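Local coordinates for lysosome-associated membrane glycoprotein 3 (Homo sapiens, PDB 4AKM) that takes part in the unfolded protein response and in fusion of lysosomes with autophagosomes, as a lysosomal membrane glycoprotein whose membrane-proximal luminal domain is a beta prism, at residues A19-Q24 and T135-Q140; F73-E78 and Q140-E145; G113-C118 and D147-V152. One frame throughout, in Å; residues are numbered along the deposited sequence.

Contact 1: A19-Q24 and T135-Q140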
loop_
_atom_site.group_PDB
_atom_site.type_symbol
_atom_site.label_atom_id
_atom_site.label_comp_id
_atom_site.label_asym_id
_atom_site.label_seq_id
_atom_site.Cartn_x
_atom_site.Cartn_y
_atom_site.Cartn_z
ATOM N N ALA A 19 -5.447 0.502 7.743
ATOM C CA ALA A 19 -4.050 0.357 7.358
ATOM C C ALA A 19 -3.163 1.465 7.895
ATOM O O ALA A 19 -3.365 2.646 7.628
ATOM C CB ALA A 19 -3.917 0.244 5.844
ATOM N N GLU A 20 -2.178 1.052 8.674
ATOM C CA GLU A 20 -1.137 1.934 9.152
ATOM C C GLU A 20 0.134 1.493 8.468
ATOM O O GLU A 20 0.382 0.299 8.349
ATOM C CB GLU A 20 -1.001 1.799 10.659
ATOM C CG GLU A 20 -2.319 1.961 11.396
ATOM C CD GLU A 20 -2.193 1.657 12.872
ATOM O OE1 GLU A 20 -1.103 1.222 13.284
ATOM O OE2 GLU A 20 -3.174 1.850 13.619
ATOM N N MET A 21 0.918 2.453 7.993
ATOM C CA MET A 21 2.175 2.170 7.307
ATOM C C MET A 21 2.821 3.458 6.841
ATOM O O MET A 21 2.186 4.511 6.793
ATOM C CB MET A 21 1.968 1.249 6.098
ATOM C CG MET A 21 1.082 1.825 4.995
ATOM S SD MET A 21 0.142 0.585 4.067
ATOM C CE MET A 21 1.440 -0.479 3.467
ATOM N N GLY A 22 4.097 3.356 6.508
ATOM C CA GLY A 22 4.830 4.414 5.859
ATOM C C GLY A 22 5.112 3.908 4.468
ATOM O O GLY A 22 5.361 2.720 4.272
ATOM N N ILE A 23 5.049 4.805 3.493
ATOM C CA ILE A 23 5.240 4.418 2.104
ATOM C C ILE A 23 6.200 5.372 1.401
ATOM O O ILE A 23 6.157 6.589 1.593
ATOM C CB ILE A 23 3.890 4.297 1.356
ATOM C CG1 ILE A 23 3.048 3.190 1.989
ATOM C CG2 ILE A 23 4.105 3.996 -0.114
ATOM C CD1 ILE A 23 1.575 3.314 1.710
ATOM N N GLN A 24 7.090 4.787 0.613
ATOM C CA GLN A 24 8.116 5.516 -0.097
ATOM C C GLN A 24 8.057 5.066 -1.553
ATOM O O GLN A 24 7.792 3.899 -1.841
ATOM C CB GLN A 24 9.491 5.204 0.519
ATOM C CG GLN A 24 10.634 6.085 0.024
ATOM C CD GLN A 24 11.958 5.812 0.738
ATOM O OE1 GLN A 24 12.639 4.823 0.459
ATOM N NE2 GLN A 24 12.326 6.696 1.661
ATOM N N THR A 135 6.847 0.366 5.225
ATOM C CA THR A 135 7.547 0.281 6.497
ATOM C C THR A 135 6.527 0.458 7.611
ATOM O O THR A 135 5.476 1.032 7.382
ATOM C CB THR A 135 8.624 1.379 6.590
ATOM O OG1 THR A 135 9.329 1.258 7.826
ATOM C CG2 THR A 135 7.996 2.743 6.538
ATOM N N ASP A 136 6.816 -0.046 8.808
ATOM C CA ASP A 136 5.921 0.157 9.958
ATOM C C ASP A 136 4.482 -0.277 9.688
ATOM O O ASP A 136 3.530 0.324 10.181
ATOM C CB ASP A 136 5.957 1.615 10.411
ATOM C CG ASP A 136 7.246 1.964 11.111
ATOM O OD1 ASP A 136 7.583 1.270 12.089
ATOM O OD2 ASP A 136 7.931 2.911 10.673
ATOM N N VAL A 137 4.344 -1.328 8.893
ATOM C CA VAL A 137 3.047 -1.797 8.446
ATOM C C VAL A 137 2.279 -2.538 9.529
ATOM O O VAL A 137 2.780 -3.491 10.121
ATOM C CB VAL A 137 3.199 -2.746 7.233
ATOM C CG1 VAL A 137 1.850 -3.308 6.819
ATOM C CG2 VAL A 137 3.873 -2.035 6.072
ATOM N N GLN A 138 1.059 -2.086 9.790
ATOM C CA GLN A 138 0.054 -2.926 10.416
ATOM C C GLN A 138 -1.285 -2.672 9.747
ATOM O O GLN A 138 -1.790 -1.559 9.769
ATOM C CB GLN A 138 -0.058 -2.668 11.910
ATOM C CG GLN A 138 -1.041 -3.607 12.588
ATOM C CD GLN A 138 -0.772 -3.768 14.066
ATOM O OE1 GLN A 138 0.135 -3.143 14.618
ATOM N NE2 GLN A 138 -1.558 -4.616 14.719
ATOM N N LEU A 139 -1.861 -3.708 9.151
ATOM C CA LEU A 139 -3.107 -3.542 8.417
ATOM C C LEU A 139 -4.066 -4.703 8.636
ATOM O O LEU A 139 -3.708 -5.722 9.226
ATOM C CB LEU A 139 -2.837 -3.337 6.921
ATOM C CG LEU A 139 -2.013 -4.363 6.136
ATOM C CD1 LEU A 139 -2.838 -5.584 5.737
ATOM C CD2 LEU A 139 -1.398 -3.708 4.904
ATOM N N GLN A 140 -5.287 -4.530 8.146
ATOM C CA GLN A 140 -6.322 -5.544 8.225
ATOM C C GLN A 140 -7.416 -5.184 7.229
ATOM O O GLN A 140 -7.729 -4.007 7.033
ATOM C CB GLN A 140 -6.886 -5.628 9.646
ATOM C CG GLN A 140 -7.856 -6.784 9.868
ATOM C CD GLN A 140 -8.111 -7.063 11.340
ATOM O OE1 GLN A 140 -7.308 -6.702 12.201
ATOM N NE2 GLN A 140 -9.234 -7.709 11.634
#
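E20 and Q138 form a hydrogen-bonded pair between antiparallel strands 14-27 and 137-141 in one sheet of the beta prism, and a beta bulge follows where the partner chain turns a corner at D136. E20 N donates to Q138 O at 2.9 Å, and Q138 N returns a bond to E20 O. Beyond the bulge the register moves by one residue, so that G22 pairs with T135 rather than with D136: G22 N reaches T135 O at 2.8 Å in a nearly straight bond (171° at the hydrogen), whereas the reciprocal bond from T135 N to G22 O is more bent. The CA-H of V137 also approaches E20 O.

The side chains sort onto two faces. On one, CB of E20 and the carbonyl O of Q138 are 3.6 Å apart, and the rest of E20 runs on extended beyond CG; both E20 and Q138 also touch F149. T135 shares this face: its OG1 is anti to the backbone N (chi1 -178°), while CG2 sits between N and the carbonyl carbon and lies 3.6 Å from G22 CA. On the other face, A19 CB meets L139 CB, with L60 and F108 nearby.

M21 and V137 run alongside each other in the same direction. The M21 chain is not extended: chi3 (-57°) folds CE back, and V137 CG2 touches M21 CB at 3.8 Å and M21 CE at 3.9 Å.

Contact 2: F73-E78 and Q140-E145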
loop_
_atom_site.group_PDB
_atom_site.type_symbol
_atom_site.label_atom_id
_atom_site.label_comp_id
_atom_site.label_asym_id
_atom_site.label_seq_id
_atom_site.Cartn_x
_atom_site.Cartn_y
_atom_site.Cartn_z
ATOM N N PHE A 73 -6.749 -5.500 -2.379
ATOM C CA PHE A 73 -6.826 -6.704 -1.555
ATOM C C PHE A 73 -7.828 -7.728 -2.097
ATOM O O PHE A 73 -8.913 -7.369 -2.563
ATOM C CB PHE A 73 -7.251 -6.345 -0.131
ATOM C CG PHE A 73 -6.385 -5.315 0.529
ATOM C CD1 PHE A 73 -6.594 -3.962 0.296
ATOM C CD2 PHE A 73 -5.380 -5.696 1.405
ATOM C CE1 PHE A 73 -5.808 -3.015 0.905
ATOM C CE2 PHE A 73 -4.597 -4.754 2.017
ATOM C CZ PHE A 73 -4.808 -3.409 1.767
ATOM N N THR A 74 -7.458 -9.001 -1.999
ATOM C CA THR A 74 -8.327 -10.121 -2.349
ATOM C C THR A 74 -8.337 -11.109 -1.180
ATOM O O THR A 74 -7.289 -11.395 -0.600
ATOM C CB THR A 74 -7.827 -10.840 -3.637
ATOM O OG1 THR A 74 -8.087 -10.021 -4.782
ATOM C CG2 THR A 74 -8.515 -12.181 -3.835
ATOM N N LYS A 75 -9.516 -11.607 -0.810
ATOM C CA LYS A 75 -9.583 -12.701 0.161
ATOM C C LYS A 75 -9.887 -14.029 -0.534
ATOM O O LYS A 75 -10.853 -14.143 -1.291
ATOM C CB LYS A 75 -10.582 -12.415 1.293
ATOM C CG LYS A 75 -12.043 -12.313 0.880
ATOM C CD LYS A 75 -12.948 -12.186 2.108
ATOM C CE LYS A 75 -12.806 -13.385 3.042
ATOM N NZ LYS A 75 -13.653 -13.255 4.266
ATOM N N ASP A 76 -9.038 -15.024 -0.297
ATOM C CA ASP A 76 -9.223 -16.325 -0.919
ATOM C C ASP A 76 -10.127 -17.174 -0.042
ATOM O O ASP A 76 -10.845 -18.045 -0.534
ATOM C CB ASP A 76 -7.883 -17.027 -1.152
ATOM C CG ASP A 76 -7.801 -17.677 -2.523
ATOM O OD1 ASP A 76 -8.865 -17.994 -3.099
ATOM O OD2 ASP A 76 -6.675 -17.860 -3.030
ATOM N N GLU A 77 -10.087 -16.890 1.257
ATOM C CA GLU A 77 -10.896 -17.587 2.258
ATOM C C GLU A 77 -10.538 -19.073 2.396
ATOM O O GLU A 77 -10.784 -19.873 1.491
ATOM C CB GLU A 77 -12.399 -17.378 2.007
ATOM C CG GLU A 77 -13.313 -18.241 2.868
ATOM C CD GLU A 77 -12.996 -18.159 4.355
ATOM O OE1 GLU A 77 -13.102 -17.055 4.931
ATOM O OE2 GLU A 77 -12.639 -19.202 4.950
ATOM N N GLU A 78 -9.933 -19.432 3.528
ATOM C CA GLU A 78 -9.511 -18.456 4.531
ATOM C C GLU A 78 -8.210 -17.781 4.098
ATOM O O GLU A 78 -7.512 -18.296 3.220
ATOM C CB GLU A 78 -9.389 -19.100 5.921
ATOM C CG GLU A 78 -8.456 -20.306 5.989
ATOM C CD GLU A 78 -8.622 -21.108 7.276
ATOM O OE1 GLU A 78 -9.729 -21.090 7.858
ATOM O OE2 GLU A 78 -7.647 -21.765 7.701
ATOM N N GLN A 140 -5.287 -4.530 8.146
ATOM C CA GLN A 140 -6.322 -5.544 8.225
ATOM C C GLN A 140 -7.416 -5.184 7.229
ATOM O O GLN A 140 -7.729 -4.007 7.033
ATOM C CB GLN A 140 -6.886 -5.628 9.646
ATOM C CG GLN A 140 -7.856 -6.784 9.868
ATOM C CD GLN A 140 -8.111 -7.063 11.340
ATOM O OE1 GLN A 140 -7.308 -6.702 12.201
ATOM N NE2 GLN A 140 -9.234 -7.709 11.634
ATOM N N ALA A 141 -7.988 -6.202 6.595
ATOM C CA ALA A 141 -9.037 -5.993 5.601
ATOM C C ALA A 141 -10.168 -7.019 5.725
ATOM O O ALA A 141 -9.966 -8.120 6.243
ATOM C CB ALA A 141 -8.448 -6.014 4.197
ATOM N N PHE A 142 -11.350 -6.636 5.249
ATOM C CA PHE A 142 -12.555 -7.474 5.281
ATOM C C PHE A 142 -13.109 -7.716 6.691
ATOM O O PHE A 142 -13.851 -6.886 7.221
ATOM C CB PHE A 142 -12.333 -8.800 4.545
ATOM C CG PHE A 142 -11.720 -8.638 3.188
ATOM C CD1 PHE A 142 -12.490 -8.220 2.114
ATOM C CD2 PHE A 142 -10.375 -8.899 2.985
ATOM C CE1 PHE A 142 -11.931 -8.069 0.863
ATOM C CE2 PHE A 142 -9.812 -8.748 1.734
ATOM C CZ PHE A 142 -10.592 -8.331 0.671
ATOM N N ASP A 143 -12.758 -8.853 7.288
ATOM C CA ASP A 143 -13.303 -9.232 8.592
ATOM C C ASP A 143 -12.766 -8.386 9.748
ATOM O O ASP A 143 -11.552 -8.263 9.928
ATOM C CB ASP A 143 -13.061 -10.721 8.863
ATOM C CG ASP A 143 -14.185 -11.595 8.340
ATOM O OD1 ASP A 143 -15.030 -11.088 7.570
ATOM O OD2 ASP A 143 -14.230 -12.789 8.709
ATOM N N PHE A 144 -13.680 -7.820 10.534
ATOM C CA PHE A 144 -13.310 -6.959 11.657
ATOM C C PHE A 144 -14.123 -7.240 12.916
ATOM O O PHE A 144 -15.211 -7.814 12.853
ATOM C CB PHE A 144 -13.463 -5.485 11.276
ATOM C CG PHE A 144 -12.266 -4.915 10.578
ATOM C CD1 PHE A 144 -11.160 -4.503 11.302
ATOM C CD2 PHE A 144 -12.246 -4.787 9.199
ATOM C CE1 PHE A 144 -10.052 -3.976 10.663
ATOM C CE2 PHE A 144 -11.140 -4.258 8.550
ATOM C CZ PHE A 144 -10.042 -3.852 9.284
ATOM N N GLU A 145 -13.586 -6.818 14.057
ATOM C CA GLU A 145 -14.259 -6.996 15.339
ATOM C C GLU A 145 -14.095 -5.767 16.221
ATOM O O GLU A 145 -13.052 -5.580 16.848
ATOM C CB GLU A 145 -13.699 -8.212 16.075
ATOM C CG GLU A 145 -13.875 -9.527 15.347
ATOM C CD GLU A 145 -13.168 -10.665 16.048
ATOM O OE1 GLU A 145 -13.370 -10.824 17.270
ATOM O OE2 GLU A 145 -12.402 -11.391 15.378
#
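F73 and A141 are the nearest backbone pair at one end, their CA atoms 7.5 Å apart, and K75 and F142 the next at 7.9 Å between CA atoms, a spacing bridged by side chains. The arrangement is sheet-against-sheet packing in the beta prism: F73 to K75 end strand 67-75 of the five-stranded sheet, whereas Q140 and A141 end strand 137-141 of the other sheet, whose chain then runs on as a loop through F142 and D143.

F142 gives the largest share of the contact. K75 CB stands over one face of its ring, 4.0 Å from the centroid and offset toward the rim, a CH-pi contact. The lysine chain and the phenylalanine run antiparallel alongside each other, and further along the aliphatic part CD comes to 3.9 Å from F142 CG. CZ of F142 meets the backbone between F73 and K75: F73 O lies at the ring edge, near its plane, and K75 N is 3.8 Å from F142 CZ. F73 CB also touches CZ. Y80 and S58 are further neighbours of F142.

The F73 ring turns inward to the interior of the prism. A141 CB lies over one of its faces, and I17, L60 and I82 are further neighbours in this part of the core.

At the outer rim the K75 chain bends at chi3 (-60°), which turns CE, and its NZ has an acidic neighbour from each segment. E77 OE1, in its own segment, makes a long salt bridge with K75 NZ at 3.9 Å; D143 OD1, across the contact, is 4.2 Å from K75 NZ, beyond salt-bridge distance. D143 is tied back to its own chain through the backbone, where Q140 NE2 donates to D143 O at 2.9 Å, in the carbonyl plane.

Contact 3: G113-C118 and D147-V152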
loop_
_atom_site.group_PDB
_atom_site.type_symbol
_atom_site.label_atom_id
_atom_site.label_comp_id
_atom_site.label_asym_id
_atom_site.label_seq_id
_atom_site.Cartn_x
_atom_site.Cartn_y
_atom_site.Cartn_z
ATOM N N GLY A 113 -9.472 -12.452 9.581
ATOM C CA GLY A 113 -9.820 -12.107 10.948
ATOM C C GLY A 113 -8.614 -11.673 11.762
ATOM O O GLY A 113 -8.751 -11.085 12.834
ATOM N N HIS A 114 -7.424 -11.977 11.251
ATOM C CA HIS A 114 -6.184 -11.528 11.871
ATOM C C HIS A 114 -5.712 -10.220 11.239
ATOM O O HIS A 114 -6.327 -9.711 10.304
ATOM C CB HIS A 114 -5.091 -12.592 11.731
ATOM C CG HIS A 114 -5.340 -13.830 12.534
ATOM N ND1 HIS A 114 -4.339 -14.722 12.856
ATOM C CD2 HIS A 114 -6.475 -14.329 13.079
ATOM C CE1 HIS A 114 -4.844 -15.714 13.566
ATOM N NE2 HIS A 114 -6.140 -15.499 13.716
ATOM N N SER A 115 -4.618 -9.675 11.756
ATOM C CA SER A 115 -4.012 -8.491 11.162
ATOM C C SER A 115 -2.589 -8.805 10.722
ATOM O O SER A 115 -1.956 -9.716 11.248
ATOM C CB SER A 115 -4.021 -7.320 12.148
ATOM O OG SER A 115 -3.255 -7.612 13.301
ATOM N N PHE A 116 -2.094 -8.062 9.741
ATOM C CA PHE A 116 -0.724 -8.246 9.295
ATOM C C PHE A 116 0.161 -7.158 9.865
ATOM O O PHE A 116 -0.159 -5.977 9.773
ATOM C CB PHE A 116 -0.632 -8.241 7.772
ATOM C CG PHE A 116 0.739 -8.564 7.252
ATOM C CD1 PHE A 116 1.152 -9.877 7.110
ATOM C CD2 PHE A 116 1.621 -7.554 6.917
ATOM C CE1 PHE A 116 2.416 -10.173 6.635
ATOM C CE2 PHE A 116 2.885 -7.848 6.444
ATOM C CZ PHE A 116 3.281 -9.155 6.302
ATOM N N LYS A 117 1.278 -7.566 10.455
ATOM C CA LYS A 117 2.263 -6.624 10.950
ATOM C C LYS A 117 3.594 -6.878 10.266
ATOM O O LYS A 117 3.984 -8.028 10.073
ATOM C CB LYS A 117 2.423 -6.757 12.461
ATOM C CG LYS A 117 3.449 -5.812 13.055
ATOM C CD LYS A 117 3.678 -6.112 14.513
ATOM C CE LYS A 117 4.828 -5.295 15.063
ATOM N NZ LYS A 117 4.507 -3.842 15.114
ATOM N N CYS A 118 4.280 -5.800 9.891
ATOM C CA CYS A 118 5.620 -5.897 9.331
ATOM C C CYS A 118 6.329 -4.556 9.361
ATOM O O CYS A 118 6.245 -3.764 8.422
ATOM C CB CYS A 118 5.594 -6.435 7.906
ATOM S SG CYS A 118 7.216 -6.944 7.314
ATOM N N ASP A 147 -13.688 -2.620 15.538
ATOM C CA ASP A 147 -12.697 -1.637 15.093
ATOM C C ASP A 147 -11.313 -1.833 15.714
ATOM O O ASP A 147 -10.586 -0.866 15.948
ATOM C CB ASP A 147 -13.192 -0.212 15.355
ATOM C CG ASP A 147 -14.477 0.100 14.621
ATOM O OD1 ASP A 147 -15.119 -0.851 14.126
ATOM O OD2 ASP A 147 -14.847 1.291 14.542
ATOM N N HIS A 148 -10.957 -3.085 15.980
ATOM C CA HIS A 148 -9.650 -3.400 16.542
ATOM C C HIS A 148 -8.864 -4.322 15.623
ATOM O O HIS A 148 -9.440 -5.049 14.812
ATOM C CB HIS A 148 -9.790 -4.063 17.913
ATOM C CG HIS A 148 -10.313 -3.151 18.978
ATOM N ND1 HIS A 148 -11.631 -3.153 19.380
ATOM C CD2 HIS A 148 -9.691 -2.210 19.728
ATOM C CE1 HIS A 148 -11.800 -2.252 20.331
ATOM N NE2 HIS A 148 -10.639 -1.666 20.561
ATOM N N PHE A 149 -7.544 -4.289 15.761
ATOM C CA PHE A 149 -6.675 -5.201 15.026
ATOM C C PHE A 149 -6.858 -6.641 15.506
ATOM O O PHE A 149 -6.957 -6.901 16.707
ATOM C CB PHE A 149 -5.209 -4.772 15.153
ATOM C CG PHE A 149 -4.824 -3.645 14.231
ATOM C CD1 PHE A 149 -4.865 -3.818 12.855
ATOM C CD2 PHE A 149 -4.411 -2.421 14.737
ATOM C CE1 PHE A 149 -4.511 -2.788 11.997
ATOM C CE2 PHE A 149 -4.054 -1.389 13.887
ATOM C CZ PHE A 149 -4.102 -1.574 12.514
ATOM N N GLY A 150 -6.898 -7.572 14.555
ATOM C CA GLY A 150 -7.129 -8.975 14.851
ATOM C C GLY A 150 -6.018 -9.670 15.621
ATOM O O GLY A 150 -5.180 -9.028 16.259
ATOM N N ASN A 151 -6.013 -10.998 15.543
ATOM C CA ASN A 151 -5.086 -11.835 16.306
ATOM C C ASN A 151 -3.610 -11.691 15.909
ATOM O O ASN A 151 -2.762 -12.424 16.417
ATOM C CB ASN A 151 -5.515 -13.307 16.221
ATOM C CG ASN A 151 -5.217 -14.086 17.494
ATOM O OD1 ASN A 151 -4.382 -13.683 18.306
ATOM N ND2 ASN A 151 -5.902 -15.214 17.670
ATOM N N VAL A 152 -3.321 -10.765 14.994
ATOM C CA VAL A 152 -1.950 -10.423 14.584
ATOM C C VAL A 152 -1.157 -11.557 13.899
ATOM O O VAL A 152 -1.460 -12.741 14.058
ATOM C CB VAL A 152 -1.131 -9.781 15.754
ATOM C CG1 VAL A 152 -0.106 -10.757 16.329
ATOM C CG2 VAL A 152 -0.459 -8.490 15.302
#
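N151 runs alongside H114, and the beta-branched V152 next to N151 packs against S115: they join the segment leading into strand 116-118 of the beta prism to the irregular chain that follows strand 137-141. N151 CB sits over the centre of the H114 imidazole ring, 3.4 Å from its centroid and 13° off the ring normal, a CH-pi contact. The amide does not lie flat on the ring; its plane is turned 58° from that of the imidazole, and N151 ND2 is 4.0 Å from H114 NE2. V152 O comes obliquely to ND1 of the same ring.

S115 has two neighbours, V152 at OG and F149 at CB. Its OG lies between the backbone N and the carbonyl carbon (chi1 62°), where S115 OG is 3.4 Å from V152 CA and 3.5 Å from V152 CG2. CB of S115 instead faces the F149 side chain, 3.7 Å from F149 CD1, approaching the ring obliquely. Farther along, CB of K117 just reaches CG2 of V152.

The backbones also touch. G150 CA makes a CA-H contact with G113 O at 3.3 Å, and V152 CA makes a second such contact with S115 O.

In the fold, this irregular chain lies across the sheet beside strand 137-141: F149 rests on Q138 and Q140 of that strand and on K18 and E20 of strand 14-27, while F116 stacks on F108 of strand 97-110. The OH of Y80, on strand 80-90, is hydrogen-bonded to H114 O, and the C118-C155 disulfide ties strand 116-118 to the chain just beyond V152.

Strand 137-141 takes part in contacts 1 and 2 and borders contact 3. It pairs with strand 14-27 in contact 1, faces strand 67-75 of the other sheet in contact 2, and pairs along its other edge with strand 116-118, V137 O accepting C118 N. The centres of contacts 1 and 2 are about 16 Å apart. Those of contacts 1 and 3 are about 12 Å apart, and those of contacts 2 and 3 about 10 Å. Q140 OE1 probably accepts a hydrogen bond from G150 N. The chain order is 19-24, 73-78, 113-118, 135-145, 147-152, so early, middle and late parts of the luminal domain meet around one strand, contact 1 nearest the centre.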